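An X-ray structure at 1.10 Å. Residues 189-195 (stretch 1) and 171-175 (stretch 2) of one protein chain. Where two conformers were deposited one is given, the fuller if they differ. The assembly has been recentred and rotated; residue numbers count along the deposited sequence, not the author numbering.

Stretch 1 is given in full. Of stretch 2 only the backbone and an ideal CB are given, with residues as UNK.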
# COMPACT_ATOMS: atom_id res chain seq x y z
N ALA A 189 -6.12 14.50 4.46
CA ALA A 189 -6.76 15.71 4.97
C ALA A 189 -7.92 15.42 5.90
O ALA A 189 -8.25 16.26 6.73
CB ALA A 189 -7.24 16.57 3.80
N ASN A 190 -8.54 14.25 5.77
CA ASN A 190 -9.68 13.90 6.63
C ASN A 190 -9.28 13.63 8.07
O ASN A 190 -10.16 13.40 8.92
CB ASN A 190 -10.40 12.67 6.07
CG ASN A 190 -11.21 12.97 4.82
OD1 ASN A 190 -11.49 14.12 4.52
ND2 ASN A 190 -11.60 11.92 4.11
N LEU A 191 -7.99 13.66 8.39
CA LEU A 191 -7.55 13.57 9.78
C LEU A 191 -8.04 14.74 10.62
O LEU A 191 -8.15 14.61 11.85
CB LEU A 191 -6.03 13.63 9.83
CG LEU A 191 -5.26 12.38 9.42
CD1 LEU A 191 -3.79 12.72 9.26
CD2 LEU A 191 -5.46 11.25 10.42
N PHE A 192 -8.28 15.89 9.99
CA PHE A 192 -8.37 17.17 10.68
C PHE A 192 -9.78 17.75 10.64
O PHE A 192 -10.52 17.57 9.67
CB PHE A 192 -7.45 18.21 10.03
CG PHE A 192 -5.99 17.81 10.04
CD1 PHE A 192 -5.21 18.00 11.16
CD2 PHE A 192 -5.40 17.25 8.92
CE1 PHE A 192 -3.88 17.63 11.18
CE2 PHE A 192 -4.06 16.89 8.93
CZ PHE A 192 -3.31 17.08 10.06
N THR A 193 -10.11 18.52 11.68
CA THR A 193 -11.31 19.35 11.62
C THR A 193 -11.15 20.46 10.58
O THR A 193 -12.06 20.70 9.78
CB THR A 193 -11.62 19.94 13.00
OG1 THR A 193 -10.52 20.75 13.44
CG2 THR A 193 -11.88 18.82 14.01
N THR A 194 -9.98 21.10 10.58
CA THR A 194 -9.53 22.02 9.54
C THR A 194 -8.06 21.71 9.32
O THR A 194 -7.30 21.61 10.30
CB THR A 194 -9.69 23.48 9.97
OG1 THR A 194 -11.06 23.76 10.23
CG2 THR A 194 -9.18 24.44 8.89
N VAL A 195 -7.65 21.55 8.07
CA VAL A 195 -6.24 21.26 7.78
C VAL A 195 -5.40 22.46 8.19
O VAL A 195 -5.74 23.60 7.83
CB VAL A 195 -6.08 20.97 6.29
CG1 VAL A 195 -4.62 20.76 5.93
CG2 VAL A 195 -6.90 19.74 5.89
N UNK A 171 -3.73 20.24 18.72
CA UNK A 171 -3.82 20.19 17.28
C UNK A 171 -5.27 20.09 16.83
O UNK A 171 -6.20 19.96 17.63
CB UNK A 171 -3.01 19.01 16.74
N UNK A 172 -5.43 20.17 15.52
CA UNK A 172 -6.72 20.10 14.86
C UNK A 172 -7.13 18.68 14.48
O UNK A 172 -8.09 18.51 13.73
CB UNK A 172 -6.70 20.98 13.61
N UNK A 173 -6.44 17.65 14.98
CA UNK A 173 -6.89 16.30 14.71
C UNK A 173 -8.28 16.07 15.31
O UNK A 173 -8.60 16.56 16.40
CB UNK A 173 -5.89 15.28 15.26
N UNK A 174 -9.10 15.32 14.59
CA UNK A 174 -10.41 14.95 15.10
C UNK A 174 -10.29 14.23 16.44
O UNK A 174 -9.30 13.55 16.72
CB UNK A 174 -11.15 14.07 14.09
N UNK A 175 -11.31 14.40 17.28
CA UNK A 175 -11.25 13.91 18.65
C UNK A 175 -11.57 12.42 18.75
O UNK A 175 -12.44 11.90 18.05
CB UNK A 175 -12.22 14.71 19.53

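The backbones of the two stretches meet at a single beta bridge, in which Phe-192 lies opposite position 173 with their CA atoms 4.4 Å apart. Two hydrogen bonds frame it: Thr-193 N donates to the carbonyl O of position 172 at 2.9 Å, and the N of position 174 donates to Leu-191 O at 3.0 Å. Both are nearly straight, and because they involve main-chain atoms, they leave the choice of side chains largely free, except that position 174 cannot be proline.

Position 171 comes first and asks little. Its CB points sideways and finds nothing of stretch 1 within 5.5 Å, so many residues would do, with the extended backbone (phi/psi -122/174) comfortable for a branched one. The deposited residue is Thr-171, whose OG1 accepts a weak hydrogen bond from N of position 173, 3.4 Å away; it serves its own stretch and a partner elsewhere in the structure rather than this contact.

Position 172 is more demanding. Its CB points toward stretch 1, with the ideal CB 3.4 Å from Thr-194 O and 3.8 Å from Thr-193 OG1. A carbonyl this near calls for a donor, and a short one, since a long chain would have to fold back to meet it. The backbone angles of -90/12 are turn-like, which suits asparagine, serine or aspartate, but aspartate would bring a negative charge to an acceptor. Asparagine best combines the conformation with a donor, though serine remains plausible. The residue is Asn-172: with chi1 in m, its ND2 reaches Thr-194 O at 2.9 Å in a nearly straight hydrogen bond. From the residue before the bridged one, a side-chain amide takes up a carbonyl two residues past Phe-192. Its main-chain O, besides accepting from Thr-193 N, lies near the plane of the Phe-192 ring, at its edge, and 3.3 Å from Phe-192 CA in a CA-H...O contact.

At position 173 the CB points away overall, yet the ideal CB is still 4.2 Å from Leu-191 O and 5.0 Å from Phe-192 CD1. What stretch 1 offers here is apolar: the Leu-191 side chain and the Phe-192 ring. A flexible aliphatic chain able to bend back would suit, leucine, isoleucine or methionine among them. Leu-173 is found, in the m, t rotamer, and its end comes nearer than its CB direction suggests. CD2 lies 3.6 Å from Phe-192 CE1 and 3.8 Å from Leu-191 CB, so one methyl touches both.

Position 174 sends its CB sideways, 3.8 Å from Leu-191 O. One residue earlier in stretch 1 lies the carbonyl of Asn-190, an acceptor that only a long chain could reach; lysine or arginine would fit, and glutamine might. Lys-174 runs almost fully extended, with chi2 to chi4 all t, passing Phe-192 O with CE at 3.5 Å before NZ donates to Asn-190 O at 2.9 Å. Main chain and side chain of one residue therefore hold successive carbonyls.

Position 175 has left the contact, its CB seeing nothing within 5.5 Å. Stretch 1 sets no preference, and Leu-175 fills it.

Stretch 2, residues 171-175: TNLKL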
# COMPACT_ATOMS: atom_id res chain seq x y z
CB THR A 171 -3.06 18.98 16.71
OG1 THR A 171 -3.74 17.76 17.07
CG2 THR A 171 -1.62 18.97 17.18
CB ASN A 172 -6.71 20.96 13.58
CG ASN A 172 -6.92 22.43 13.85
OD1 ASN A 172 -6.90 22.88 14.98
ND2 ASN A 172 -7.16 23.17 12.79
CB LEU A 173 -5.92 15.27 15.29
CG LEU A 173 -4.55 15.19 14.63
CD1 LEU A 173 -3.67 14.26 15.44
CD2 LEU A 173 -4.64 14.70 13.20
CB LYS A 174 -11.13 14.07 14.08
CG LYS A 174 -11.48 14.84 12.83
CD LYS A 174 -12.11 13.97 11.75
CE LYS A 174 -12.60 14.85 10.60
NZ LYS A 174 -12.93 14.05 9.39
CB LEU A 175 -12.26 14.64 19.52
CG LEU A 175 -12.16 16.16 19.60
CD1 LEU A 175 -13.16 16.64 20.61
CD2 LEU A 175 -10.77 16.62 19.97
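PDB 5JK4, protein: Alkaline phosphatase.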